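Putative methyltransferase (Porphyromonas gingivalis, PDB 3LL7) probably transfers methyl groups from S-adenosylmethionine to a substrate not yet identified. Local coordinates at residues Q47-R53 with L67-R72; S78-S84 with L104-A110; P271-T275 with A304-V310; R357-A363 with S381-G387. All coordinates share one frame; numbering follows the deposited sequence.

Contact 1: Q47-R53 with L67-R72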
loop_
_atom_site.group_PDB
_atom_site.type_symbol
_atom_site.label_atom_id
_atom_site.label_comp_id
_atom_site.label_asym_id
_atom_site.label_seq_id
_atom_site.Cartn_x
_atom_site.Cartn_y
_atom_site.Cartn_z
ATOM N N GLN A 47 -26.310 -4.059 2.910
ATOM C CA GLN A 47 -25.407 -4.240 4.064
ATOM C C GLN A 47 -25.068 -5.713 4.279
ATOM O O GLN A 47 -23.890 -6.071 4.462
ATOM C CB GLN A 47 -25.983 -3.645 5.355
ATOM C CG GLN A 47 -26.139 -2.134 5.340
ATOM C CD GLN A 47 -24.835 -1.409 5.037
ATOM O OE1 GLN A 47 -23.892 -1.480 5.823
ATOM N NE2 GLN A 47 -24.776 -0.707 3.903
ATOM N N ILE A 48 -26.084 -6.572 4.216
ATOM C CA ILE A 48 -25.861 -8.004 4.320
ATOM C C ILE A 48 -24.961 -8.511 3.181
ATOM O O ILE A 48 -23.992 -9.224 3.448
ATOM C CB ILE A 48 -27.196 -8.795 4.424
ATOM C CG1 ILE A 48 -27.883 -8.444 5.750
ATOM C CG2 ILE A 48 -26.949 -10.295 4.299
ATOM C CD1 ILE A 48 -29.350 -8.902 5.879
ATOM N N GLU A 49 -25.268 -8.127 1.934
ATOM C CA GLU A 49 -24.496 -8.596 0.750
ATOM C C GLU A 49 -23.014 -8.331 0.905
ATOM O O GLU A 49 -22.193 -9.190 0.587
ATOM C CB GLU A 49 -25.009 -7.993 -0.583
ATOM C CG GLU A 49 -24.515 -8.701 -1.893
ATOM C CD GLU A 49 -23.174 -8.176 -2.462
ATOM O OE1 GLU A 49 -22.748 -7.056 -2.101
ATOM O OE2 GLU A 49 -22.533 -8.890 -3.284
ATOM N N LEU A 50 -22.656 -7.151 1.401
ATOM C CA LEU A 50 -21.247 -6.761 1.402
ATOM C C LEU A 50 -20.528 -7.066 2.715
ATOM O O LEU A 50 -19.335 -6.823 2.829
ATOM C CB LEU A 50 -21.071 -5.282 0.993
ATOM C CG LEU A 50 -21.696 -4.172 1.830
ATOM C CD1 LEU A 50 -20.982 -4.047 3.174
ATOM C CD2 LEU A 50 -21.689 -2.821 1.084
ATOM N N TRP A 51 -21.236 -7.602 3.705
ATOM C CA TRP A 51 -20.573 -7.897 4.986
ATOM C C TRP A 51 -19.406 -8.896 4.887
ATOM O O TRP A 51 -18.353 -8.665 5.506
ATOM C CB TRP A 51 -21.572 -8.314 6.082
ATOM C CG TRP A 51 -21.171 -7.771 7.417
ATOM C CD1 TRP A 51 -20.555 -8.450 8.429
ATOM C CD2 TRP A 51 -21.301 -6.410 7.864
ATOM N NE1 TRP A 51 -20.318 -7.607 9.488
ATOM C CE2 TRP A 51 -20.752 -6.346 9.168
ATOM C CE3 TRP A 51 -21.838 -5.242 7.295
ATOM C CZ2 TRP A 51 -20.733 -5.154 9.928
ATOM C CZ3 TRP A 51 -21.811 -4.050 8.049
ATOM C CH2 TRP A 51 -21.259 -4.024 9.351
ATOM N N PRO A 52 -19.567 -9.998 4.103
ATOM C CA PRO A 52 -18.409 -10.895 3.954
ATOM C C PRO A 52 -17.175 -10.173 3.399
ATOM O O PRO A 52 -16.066 -10.393 3.902
ATOM C CB PRO A 52 -18.915 -11.972 2.980
ATOM C CG PRO A 52 -20.411 -11.990 3.197
ATOM C CD PRO A 52 -20.748 -10.525 3.390
ATOM N N ARG A 53 -17.373 -9.297 2.404
ATOM C CA ARG A 53 -16.255 -8.546 1.798
ATOM C C ARG A 53 -15.693 -7.485 2.739
ATOM O O ARG A 53 -14.491 -7.215 2.707
ATOM C CB ARG A 53 -16.638 -7.952 0.431
ATOM C CG ARG A 53 -16.774 -9.018 -0.688
ATOM C CD ARG A 53 -16.806 -8.406 -2.109
ATOM N NE ARG A 53 -17.907 -7.447 -2.299
ATOM C CZ ARG A 53 -19.174 -7.781 -2.551
ATOM N NH1 ARG A 53 -19.535 -9.057 -2.635
ATOM N NH2 ARG A 53 -20.091 -6.835 -2.711
ATOM N N LEU A 67 -22.176 -0.028 12.485
ATOM C CA LEU A 67 -21.400 0.524 11.353
ATOM C C LEU A 67 -22.214 0.355 10.098
ATOM O O LEU A 67 -22.835 -0.705 9.890
ATOM C CB LEU A 67 -20.014 -0.127 11.149
ATOM C CG LEU A 67 -18.873 0.236 12.098
ATOM C CD1 LEU A 67 -17.600 -0.356 11.567
ATOM C CD2 LEU A 67 -18.697 1.750 12.328
ATOM N N TYR A 68 -22.235 1.414 9.288
ATOM C CA TYR A 68 -22.987 1.438 8.061
ATOM C C TYR A 68 -22.032 1.731 6.898
ATOM O O TYR A 68 -21.359 2.760 6.903
ATOM C CB TYR A 68 -24.065 2.516 8.124
ATOM C CG TYR A 68 -24.923 2.553 6.894
ATOM C CD1 TYR A 68 -25.899 1.581 6.674
ATOM C CD2 TYR A 68 -24.757 3.547 5.940
ATOM C CE1 TYR A 68 -26.691 1.600 5.530
ATOM C CE2 TYR A 68 -25.560 3.583 4.778
ATOM C CZ TYR A 68 -26.511 2.591 4.576
ATOM O OH TYR A 68 -27.314 2.583 3.455
ATOM N N ILE A 69 -22.007 0.840 5.907
ATOM C CA ILE A 69 -21.141 1.010 4.718
ATOM C C ILE A 69 -21.861 1.754 3.604
ATOM O O ILE A 69 -22.860 1.263 3.092
ATOM C CB ILE A 69 -20.629 -0.349 4.209
ATOM C CG1 ILE A 69 -19.951 -1.096 5.357
ATOM C CG2 ILE A 69 -19.681 -0.179 2.999
ATOM C CD1 ILE A 69 -18.799 -0.328 6.026
ATOM N N PRO A 70 -21.346 2.947 3.215
ATOM C CA PRO A 70 -22.165 3.789 2.341
ATOM C C PRO A 70 -22.388 3.149 0.978
ATOM O O PRO A 70 -23.471 3.283 0.422
ATOM C CB PRO A 70 -21.372 5.097 2.229
ATOM C CG PRO A 70 -19.961 4.750 2.596
ATOM C CD PRO A 70 -20.050 3.564 3.549
ATOM N N SER A 71 -21.381 2.442 0.473
ATOM C CA SER A 71 -21.459 1.756 -0.818
ATOM C C SER A 71 -20.383 0.671 -0.974
ATOM O O SER A 71 -19.342 0.698 -0.302
ATOM C CB SER A 71 -21.370 2.766 -1.984
ATOM O OG SER A 71 -20.125 3.455 -1.996
ATOM N N ARG A 72 -20.657 -0.294 -1.852
ATOM C CA ARG A 72 -19.630 -1.236 -2.329
ATOM C C ARG A 72 -18.469 -0.469 -2.965
ATOM O O ARG A 72 -17.298 -0.785 -2.732
ATOM C CB ARG A 72 -20.227 -2.224 -3.336
ATOM C CG ARG A 72 -21.453 -2.982 -2.811
ATOM C CD ARG A 72 -22.325 -3.513 -3.946
ATOM N NE ARG A 72 -21.531 -4.265 -4.913
ATOM C CZ ARG A 72 -21.993 -4.789 -6.044
ATOM N NH1 ARG A 72 -23.268 -4.677 -6.387
ATOM N NH2 ARG A 72 -21.161 -5.436 -6.839
HETATM O O HOH W 1 -27.065 0.109 2.460
HETATM O O HOH W 2 -24.767 -2.309 8.525
#
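Gln47 reaches from its helix to the extended loop 67-72 and turns both ends of its amide on the backbone of one residue, Ile69. The amide of Ile69 donates to the carboxamide oxygen, N to OE1 3.0 Å and nearly straight at 171°, while NE2 of Gln47 gives a hydrogen to O of Ile69 at 2.9 Å. This two-bond pairing reads a backbone much as a neighbouring strand would, and it fixes the rotation of the amide. One face of the Tyr68 ring lies against the amide, the two planes 24° apart, with NE2 of Gln47 3.4 Å from CE1 of Tyr68. Two waters complete the set: one accepts from NE2 and also meets the Tyr68 hydroxyl, the other donates to OE1 and to O of Leu67. A bend at chi2 (-56°) brings the glutamine tip to the loop.

CD1 of Leu50 packs 3.8 Å from CG1 of Ile69, and the Trp51 ring turns its edge to O of Leu67. Arg53 grips Glu49 end-on within the helix, and Arg72 stretches past the pair, where the nearby carboxylate probably tempers the closeness of the two arginines. Trp51 NE1 is hydrogen-bonded to O of Ala62. Helix 8-20 packs on Gln47 and Tyr68, and helix 125-138 touches Leu67 and Pro70, which places the loop between the N-terminal helices and the methyltransferase-like core.

Contact 2: S78-S84 with L104-A110; sequences SSGAVTS and LGIDFIA. With FMT (formic acid), chain D.
Asp107 reaches from the first turn of its helix to Ser79 and can be followed atom by atom. Its CB lies 3.6 Å from O1 of a bound formic acid. CG stands anti to the carbonyl carbon (chi1 -71°), which carries the carboxylate over to the serine. There OD1 accepts from OG of Ser79 at 2.8 Å, met on its syn side and 20° out of the carboxylate plane, while OD2 is hydrogen-bonded to Tyr168 OH. These two hydrogen bonds place the group; Lys87 and Lys208 add ion pairs that are long and weak. Lys208 is also hydrogen-bonded to Ser79 OG, so the serine links the lysine to the aspartate.

Beside this polar pair, Ile106 packs against Ser79, Gly80 and Ser84, although it was modelled in two conformers and its exact placing is doubtful. Farther down the helix, CB of Ala110 presses close to O of Ser84, at 3.1 Å.

The formic acid, probably from the crystallisation liquor, sits at the start of helix 106-112. Asp107 N donates to its O1 at 3.2 Å, angle 168°, and Leu104 N makes a weak bond to O2. Gly105 is the N-cap, with a positive phi. A glycine-rich loop leading from strand 96-99 into this helix is the arrangement of the cofactor-binding loop in class I methyltransferases, so the small acid probably marks part of that pocket.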
loop_
_atom_site.group_PDB
_atom_site.type_symbol
_atom_site.label_atom_id
_atom_site.label_comp_id
_atom_site.label_asym_id
_atom_site.label_seq_id
_atom_site.Cartn_x
_atom_site.Cartn_y
_atom_site.Cartn_z
ATOM N N SER A 78 -11.127 1.912 -0.387
ATOM C CA SER A 78 -10.499 2.351 0.855
ATOM C C SER A 78 -9.110 1.748 1.076
ATOM O O SER A 78 -8.777 0.711 0.499
ATOM C CB SER A 78 -11.386 2.018 2.050
ATOM O OG SER A 78 -11.212 0.669 2.439
ATOM N N SER A 79 -8.312 2.412 1.916
ATOM C CA SER A 79 -7.082 1.808 2.471
ATOM C C SER A 79 -7.371 0.453 3.159
ATOM O O SER A 79 -8.501 0.180 3.590
ATOM C CB SER A 79 -6.420 2.758 3.468
ATOM O OG SER A 79 -5.786 3.845 2.815
ATOM N N GLY A 80 -6.353 -0.404 3.223
ATOM C CA GLY A 80 -6.437 -1.613 4.029
ATOM C C GLY A 80 -6.220 -1.236 5.482
ATOM O O GLY A 80 -5.930 -0.081 5.795
ATOM N N ALA A 81 -6.346 -2.213 6.370
ATOM C CA ALA A 81 -6.052 -2.026 7.791
ATOM C C ALA A 81 -4.560 -1.764 8.092
ATOM O O ALA A 81 -4.225 -0.920 8.929
ATOM C CB ALA A 81 -6.554 -3.256 8.594
ATOM N N VAL A 82 -3.662 -2.491 7.431
ATOM C CA VAL A 82 -2.242 -2.378 7.788
ATOM C C VAL A 82 -1.563 -1.086 7.335
ATOM O O VAL A 82 -0.779 -0.510 8.094
ATOM C CB VAL A 82 -1.420 -3.625 7.402
ATOM C CG1 VAL A 82 -1.419 -4.626 8.554
ATOM C CG2 VAL A 82 -1.964 -4.260 6.142
ATOM N N THR A 83 -1.870 -0.603 6.135
ATOM C CA THR A 83 -1.236 0.635 5.671
ATOM C C THR A 83 -1.832 1.851 6.352
ATOM O O THR A 83 -1.106 2.801 6.686
ATOM C CB THR A 83 -1.327 0.813 4.153
ATOM O OG1 THR A 83 -2.702 0.742 3.731
ATOM C CG2 THR A 83 -0.522 -0.274 3.463
ATOM N N SER A 84 -3.152 1.822 6.581
ATOM C CA SER A 84 -3.782 2.937 7.275
ATOM C C SER A 84 -3.055 3.143 8.592
ATOM O O SER A 84 -2.670 4.242 8.888
ATOM C CB SER A 84 -5.271 2.708 7.506
ATOM O OG SER A 84 -5.472 1.729 8.508
ATOM N N LEU A 104 -14.176 6.464 3.196
ATOM C CA LEU A 104 -14.741 5.573 4.227
ATOM C C LEU A 104 -14.236 5.987 5.608
ATOM O O LEU A 104 -14.860 5.693 6.653
ATOM C CB LEU A 104 -14.334 4.111 3.908
ATOM C CG LEU A 104 -15.064 2.957 4.581
ATOM C CD1 LEU A 104 -16.580 3.137 4.537
ATOM C CD2 LEU A 104 -14.688 1.645 3.886
ATOM N N GLY A 105 -13.084 6.671 5.624
ATOM C CA GLY A 105 -12.579 7.289 6.859
ATOM C C GLY A 105 -11.530 6.469 7.610
ATOM O O GLY A 105 -11.132 6.818 8.730
ATOM N N ILE A 106 -11.060 5.381 7.013
ATOM C CA ILE A 106 -10.089 4.564 7.732
ATOM C C ILE A 106 -8.719 5.236 7.891
ATOM O O ILE A 106 -8.044 5.017 8.901
ATOM C CB ILE A 106 -9.941 3.165 7.142
ATOM C CG1 ILE A 106 -9.127 2.287 8.102
ATOM C CG2 ILE A 106 -9.339 3.250 5.752
ATOM C CD1 ILE A 106 -8.958 0.861 7.658
ATOM N N ASP A 107 -8.313 6.052 6.915
ATOM C CA ASP A 107 -7.103 6.850 7.076
ATOM C C ASP A 107 -7.328 7.908 8.169
ATOM O O ASP A 107 -6.467 8.109 9.024
ATOM C CB ASP A 107 -6.690 7.483 5.732
ATOM C CG ASP A 107 -6.137 6.448 4.735
ATOM O OD1 ASP A 107 -5.678 5.382 5.170
ATOM O OD2 ASP A 107 -6.145 6.703 3.513
ATOM N N PHE A 108 -8.482 8.574 8.147
ATOM C CA PHE A 108 -8.770 9.612 9.132
ATOM C C PHE A 108 -8.732 8.993 10.519
ATOM O O PHE A 108 -8.118 9.555 11.413
ATOM C CB PHE A 108 -10.151 10.225 8.909
ATOM C CG PHE A 108 -10.510 11.292 9.883
ATOM C CD1 PHE A 108 -9.903 12.542 9.813
ATOM C CD2 PHE A 108 -11.514 11.085 10.841
ATOM C CE1 PHE A 108 -10.262 13.584 10.703
ATOM C CE2 PHE A 108 -11.875 12.113 11.738
ATOM C CZ PHE A 108 -11.240 13.363 11.669
ATOM N N ILE A 109 -9.341 7.818 10.670
ATOM C CA ILE A 109 -9.344 7.106 11.964
ATOM C C ILE A 109 -7.898 6.792 12.419
ATOM O O ILE A 109 -7.561 6.968 13.599
ATOM C CB ILE A 109 -10.207 5.810 11.903
ATOM C CG1 ILE A 109 -11.684 6.154 11.613
ATOM C CG2 ILE A 109 -10.101 4.986 13.196
ATOM C CD1 ILE A 109 -12.350 6.899 12.711
ATOM N N ALA A 110 -7.048 6.383 11.471
ATOM C CA ALA A 110 -5.645 6.070 11.801
ATOM C C ALA A 110 -4.921 7.324 12.268
ATOM O O ALA A 110 -4.123 7.253 13.189
ATOM C CB ALA A 110 -4.911 5.433 10.627
HETATM C C FMT D . -9.969 5.858 3.314
HETATM O O1 FMT D . -9.884 6.700 4.206
HETATM O O2 FMT D . -11.035 5.344 2.971
#

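Contact 3: P271-T275 with A304-V310; sequences PFIFT and AGAFKTV
Two phenylalanine rings from one strand meet the turn between helices 299-304 and 307-314 and the first part of the second. The Phe274 ring carries the methyl of Ala306 on one face, centred in a CH-pi contact: CB lies 3.7 Å from the centroid and 13° off the normal. At its edge, near the plane, is O of Ala304, 3.3 Å from CZ, while CB of Ala304 approaches CE2. The Phe272 ring takes CG2 of Val310 over a face, 4.3 Å from the centroid. Its edge receives CG2 of Thr309, 3.8 Å from CE2.

Different first torsions turn the rings to these partners: CG is anti to the backbone N in Phe272 (chi1 -170°), but between N and the carbonyl carbon in Phe274 (chi1 74°). Ala306 CB also reaches CE2 of Phe272, so one methyl touches both rings. Ala306 is the centre of an inverse gamma turn that starts at Gly305 and leads into the helix. The hydroxyl of Thr309 is hydrogen-bonded to Glu279 of helix 276-281. Strand 272-274 pairs with strand 258-263 at the margin of the large sheet, and Leu301 of helix 299-304 packs on Phe272, Ala306 and Val310, joining that sheet to the ferredoxin-like domain.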
loop_
_atom_site.group_PDB
_atom_site.type_symbol
_atom_site.label_atom_id
_atom_site.label_comp_id
_atom_site.label_asym_id
_atom_site.label_seq_id
_atom_site.Cartn_x
_atom_site.Cartn_y
_atom_site.Cartn_z
ATOM N N PRO A 271 12.813 0.397 8.219
ATOM C CA PRO A 271 12.815 0.782 6.793
ATOM C C PRO A 271 14.213 0.694 6.188
ATOM O O PRO A 271 15.205 0.826 6.915
ATOM C CB PRO A 271 12.403 2.246 6.835
ATOM C CG PRO A 271 12.909 2.756 8.177
ATOM C CD PRO A 271 12.708 1.565 9.117
ATOM N N PHE A 272 14.288 0.484 4.879
ATOM C CA PHE A 272 15.534 0.723 4.146
ATOM C C PHE A 272 15.493 2.177 3.685
ATOM O O PHE A 272 14.619 2.559 2.896
ATOM C CB PHE A 272 15.599 -0.218 2.943
ATOM C CG PHE A 272 16.929 -0.236 2.269
ATOM C CD1 PHE A 272 17.861 -1.224 2.593
ATOM C CD2 PHE A 272 17.266 0.752 1.354
ATOM C CE1 PHE A 272 19.113 -1.246 2.012
ATOM C CE2 PHE A 272 18.545 0.740 0.743
ATOM C CZ PHE A 272 19.467 -0.265 1.083
ATOM N N ILE A 273 16.388 3.010 4.195
ATOM C CA ILE A 273 16.354 4.428 3.834
ATOM C C ILE A 273 17.569 4.766 2.970
ATOM O O ILE A 273 18.702 4.399 3.311
ATOM C CB ILE A 273 16.376 5.305 5.086
ATOM C CG1 ILE A 273 15.268 4.881 6.083
ATOM C CG2 ILE A 273 16.288 6.809 4.734
ATOM C CD1 ILE A 273 15.345 5.687 7.404
ATOM N N PHE A 274 17.328 5.453 1.856
ATOM C CA PHE A 274 18.420 5.848 0.963
ATOM C C PHE A 274 18.009 7.111 0.189
ATOM O O PHE A 274 16.922 7.656 0.414
ATOM C CB PHE A 274 18.783 4.682 -0.012
ATOM C CG PHE A 274 17.771 4.468 -1.113
ATOM C CD1 PHE A 274 18.125 4.719 -2.447
ATOM C CD2 PHE A 274 16.453 4.018 -0.828
ATOM C CE1 PHE A 274 17.183 4.539 -3.475
ATOM C CE2 PHE A 274 15.522 3.862 -1.855
ATOM C CZ PHE A 274 15.900 4.135 -3.189
ATOM N N THR A 275 18.874 7.569 -0.718
ATOM C CA THR A 275 18.566 8.706 -1.588
ATOM C C THR A 275 18.957 8.367 -3.009
ATOM O O THR A 275 19.809 7.498 -3.241
ATOM C CB THR A 275 19.362 9.968 -1.191
ATOM O OG1 THR A 275 20.768 9.716 -1.335
ATOM C CG2 THR A 275 19.051 10.375 0.235
ATOM N N ALA A 304 11.147 1.420 -5.177
ATOM C CA ALA A 304 11.953 2.587 -4.729
ATOM C C ALA A 304 13.191 2.773 -5.595
ATOM O O ALA A 304 13.719 3.865 -5.688
ATOM C CB ALA A 304 12.376 2.409 -3.244
ATOM N N GLY A 305 13.648 1.676 -6.191
ATOM C CA GLY A 305 14.798 1.661 -7.088
ATOM C C GLY A 305 16.159 1.584 -6.422
ATOM O O GLY A 305 17.151 2.041 -7.017
ATOM N N ALA A 306 16.229 0.988 -5.233
ATOM C CA ALA A 306 17.492 0.848 -4.494
ATOM C C ALA A 306 18.307 -0.365 -5.002
ATOM O O ALA A 306 18.837 -1.134 -4.199
ATOM C CB ALA A 306 17.205 0.672 -2.969
ATOM N N PHE A 307 18.429 -0.503 -6.318
ATOM C CA PHE A 307 19.016 -1.715 -6.931
ATOM C C PHE A 307 20.480 -1.926 -6.519
ATOM O O PHE A 307 20.881 -3.037 -6.077
ATOM C CB PHE A 307 18.911 -1.603 -8.459
ATOM C CG PHE A 307 17.485 -1.370 -8.983
ATOM C CD1 PHE A 307 16.433 -2.242 -8.655
ATOM C CD2 PHE A 307 17.219 -0.300 -9.830
ATOM C CE1 PHE A 307 15.118 -2.032 -9.146
ATOM C CE2 PHE A 307 15.902 -0.063 -10.332
ATOM C CZ PHE A 307 14.857 -0.940 -9.982
ATOM N N LYS A 308 21.276 -0.871 -6.664
ATOM C CA LYS A 308 22.687 -0.904 -6.308
ATOM C C LYS A 308 22.898 -0.699 -4.820
ATOM O O LYS A 308 23.768 -1.345 -4.208
ATOM C CB LYS A 308 23.443 0.152 -7.113
ATOM C CG LYS A 308 23.381 -0.109 -8.604
ATOM C CD LYS A 308 23.441 1.232 -9.367
ATOM C CE LYS A 308 24.731 1.935 -9.197
ATOM N NZ LYS A 308 24.686 3.360 -9.762
ATOM N N THR A 309 22.113 0.210 -4.222
ATOM C CA THR A 309 22.317 0.530 -2.809
ATOM C C THR A 309 22.178 -0.706 -1.899
ATOM O O THR A 309 22.928 -0.856 -0.946
ATOM C CB THR A 309 21.361 1.650 -2.365
ATOM O OG1 THR A 309 21.572 2.785 -3.230
ATOM C CG2 THR A 309 21.694 2.134 -0.953
ATOM N N VAL A 310 21.243 -1.587 -2.200
ATOM C CA VAL A 310 21.089 -2.780 -1.361
ATOM C C VAL A 310 22.400 -3.587 -1.370
ATOM O O VAL A 310 22.868 -4.047 -0.323
ATOM C CB VAL A 310 19.897 -3.657 -1.794
ATOM C CG1 VAL A 310 19.874 -4.996 -0.979
ATOM C CG2 VAL A 310 18.568 -2.918 -1.617
#

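Contact 4: R357-A363 with S381-G387; sequences RKVVPQA and SKMADGG
Ala363 and Ala384 bring two loops of the THUMP-like domain together by one backbone hydrogen bond, Ala363 N to Ala384 O, 2.9 Å long at 161°. The loops lead into strands 364-368 and 389-395, parallel neighbours in the sheet, so the bond lies just ahead of their pairing. CA of Gln362 makes a CA-H...O contact to the same oxygen at 3.2 Å. A water extends the link by donating to O of Pro361 and accepting from N of Ala384. Gly386 and Gly387, both at positive phi, carry the second loop past Gln362.

Among the side chains, selenomethionine Met383 packs between the loops. Its CG is anti to the backbone N (chi1 175°), and bends at chi2 and chi3 fold the tip back, leaving SE 3.7 Å from CA of Gln362. Arg378 of helix 374-381 is hydrogen-bonded to O of Ala363 and O of Met383, tying both loops to that helix. Arg357 lays its guanidinium across Lys382, whose CB sits over one face, and its NH2 is hydrogen-bonded to O of Lys354. At the far end of Met383, the methyl CE stands 3.9 Å from CG1 of Val360 and 3.7 Å from the backbone N of Arg357.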
loop_
_atom_site.group_PDB
_atom_site.type_symbol
_atom_site.label_atom_id
_atom_site.label_comp_id
_atom_site.label_asym_id
_atom_site.label_seq_id
_atom_site.Cartn_x
_atom_site.Cartn_y
_atom_site.Cartn_z
ATOM N N ARG A 357 12.085 -31.679 -14.676
ATOM C CA ARG A 357 11.447 -32.605 -13.746
ATOM C C ARG A 357 12.457 -33.604 -13.184
ATOM O O ARG A 357 12.205 -34.228 -12.157
ATOM C CB ARG A 357 10.287 -33.346 -14.404
ATOM C CG ARG A 357 9.024 -32.499 -14.597
ATOM C CD ARG A 357 8.087 -33.246 -15.524
ATOM N NE ARG A 357 8.754 -33.282 -16.816
ATOM C CZ ARG A 357 8.415 -34.008 -17.874
ATOM N NH1 ARG A 357 7.342 -34.779 -17.860
ATOM N NH2 ARG A 357 9.172 -33.920 -18.977
ATOM N N LYS A 358 13.601 -33.761 -13.844
ATOM C CA LYS A 358 14.633 -34.648 -13.294
ATOM C C LYS A 358 15.295 -34.063 -12.045
ATOM O O LYS A 358 15.735 -34.814 -11.179
ATOM C CB LYS A 358 15.730 -34.930 -14.327
ATOM C CG LYS A 358 15.212 -35.668 -15.562
ATOM C CD LYS A 358 16.339 -36.164 -16.412
ATOM C CE LYS A 358 17.319 -35.098 -16.797
ATOM N NZ LYS A 358 18.515 -35.806 -17.405
ATOM N N VAL A 359 15.353 -32.742 -11.950
ATOM C CA VAL A 359 16.129 -32.130 -10.872
ATOM C C VAL A 359 15.378 -31.948 -9.561
ATOM O O VAL A 359 15.983 -32.005 -8.493
ATOM C CB VAL A 359 16.801 -30.841 -11.296
ATOM C CG1 VAL A 359 17.707 -31.126 -12.472
ATOM C CG2 VAL A 359 15.787 -29.729 -11.602
ATOM N N VAL A 360 14.067 -31.745 -9.652
ATOM C CA VAL A 360 13.255 -31.515 -8.465
ATOM C C VAL A 360 11.828 -32.036 -8.689
ATOM O O VAL A 360 11.323 -31.933 -9.798
ATOM C CB VAL A 360 13.310 -30.010 -8.085
ATOM C CG1 VAL A 360 12.627 -29.140 -9.121
ATOM C CG2 VAL A 360 12.837 -29.781 -6.643
ATOM N N PRO A 361 11.189 -32.606 -7.649
ATOM C CA PRO A 361 9.860 -33.183 -7.915
ATOM C C PRO A 361 8.754 -32.145 -8.141
ATOM O O PRO A 361 7.770 -32.430 -8.829
ATOM C CB PRO A 361 9.571 -34.038 -6.678
ATOM C CG PRO A 361 10.500 -33.607 -5.651
ATOM C CD PRO A 361 11.673 -32.904 -6.286
ATOM N N GLN A 362 8.928 -30.942 -7.578
ATOM C CA GLN A 362 7.937 -29.868 -7.663
ATOM C C GLN A 362 8.631 -28.591 -7.167
ATOM O O GLN A 362 9.631 -28.686 -6.442
ATOM C CB GLN A 362 6.713 -30.179 -6.771
ATOM C CG GLN A 362 7.109 -30.399 -5.297
ATOM C CD GLN A 362 5.955 -30.762 -4.368
ATOM O OE1 GLN A 362 4.779 -30.459 -4.621
ATOM N NE2 GLN A 362 6.293 -31.435 -3.296
ATOM N N ALA A 363 8.123 -27.426 -7.550
ATOM C CA ALA A 363 8.743 -26.156 -7.143
ATOM C C ALA A 363 7.870 -24.947 -7.390
ATOM O O ALA A 363 7.038 -24.954 -8.269
ATOM C CB ALA A 363 10.087 -25.948 -7.873
ATOM N N SER A 381 8.139 -26.800 -18.832
ATOM C CA SER A 381 8.864 -27.854 -18.089
ATOM C C SER A 381 7.951 -28.931 -17.476
ATOM O O SER A 381 8.446 -29.968 -17.028
ATOM C CB SER A 381 9.727 -27.238 -16.985
ATOM O OG SER A 381 8.921 -26.576 -16.018
ATOM N N LYS A 382 6.642 -28.693 -17.473
ATOM C CA LYS A 382 5.651 -29.572 -16.816
ATOM C C LYS A 382 5.909 -29.729 -15.317
ATOM O O LYS A 382 5.631 -30.768 -14.727
ATOM C CB LYS A 382 5.539 -30.923 -17.555
ATOM C CG LYS A 382 5.062 -30.730 -19.035
ATOM C CD LYS A 382 5.102 -32.020 -19.890
ATOM C CE LYS A 382 4.487 -33.183 -19.198
ATOM N NZ LYS A 382 3.025 -32.984 -18.977
HETATM N N MSE A 383 6.387 -28.657 -14.690
HETATM C CA MSE A 383 6.815 -28.732 -13.300
HETATM C C MSE A 383 5.612 -28.613 -12.377
HETATM O O MSE A 383 4.844 -27.668 -12.454
HETATM C CB MSE A 383 7.824 -27.607 -13.025
HETATM C CG MSE A 383 8.258 -27.510 -11.598
HETATM SE SE MSE A 383 9.215 -29.097 -11.054
HETATM C CE MSE A 383 10.556 -29.160 -12.449
ATOM N N ALA A 384 5.438 -29.574 -11.490
ATOM C CA ALA A 384 4.367 -29.475 -10.494
ATOM C C ALA A 384 4.654 -28.309 -9.550
ATOM O O ALA A 384 5.824 -28.029 -9.264
ATOM C CB ALA A 384 4.296 -30.767 -9.712
ATOM N N ASP A 385 3.605 -27.640 -9.078
ATOM C CA ASP A 385 3.778 -26.600 -8.082
ATOM C C ASP A 385 3.816 -27.224 -6.698
ATOM O O ASP A 385 3.589 -28.433 -6.544
ATOM C CB ASP A 385 2.683 -25.539 -8.182
ATOM C CG ASP A 385 1.314 -26.100 -7.941
ATOM O OD1 ASP A 385 1.221 -27.310 -7.634
ATOM O OD2 ASP A 385 0.332 -25.334 -8.062
ATOM N N GLY A 386 4.120 -26.400 -5.703
ATOM C CA GLY A 386 4.203 -26.853 -4.333
ATOM C C GLY A 386 5.625 -27.185 -3.942
ATOM O O GLY A 386 6.582 -27.013 -4.729
ATOM N N GLY A 387 5.746 -27.632 -2.703
ATOM C CA GLY A 387 7.028 -27.975 -2.120
ATOM C C GLY A 387 7.737 -26.754 -1.572
ATOM O O GLY A 387 7.200 -25.663 -1.549
HETATM O O HOH W 3 6.975 -32.027 -11.729
#

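In the fold
The four contacts follow one another in series, each closing before the next opens, and trace successive domains. Contacts 1 and 2 are neighbours, their centres about 16 Å apart, and touch where Pro70 CD packs 3.6 Å from Leu104 CD1, linking the N-terminal helices to the probable cofactor side of the methyltransferase-like core. Contact 3, with its centre about 27 Å from that of contact 2, joins the last strand of the large mixed sheet to the ferredoxin-like domain. Contact 4 has its centre about 34 Å from that of contact 3, in the loops that enter two neighbouring parallel strands of the seven-stranded sheet. Strand 293-297 of the ferredoxin-like range also belongs to that sheet.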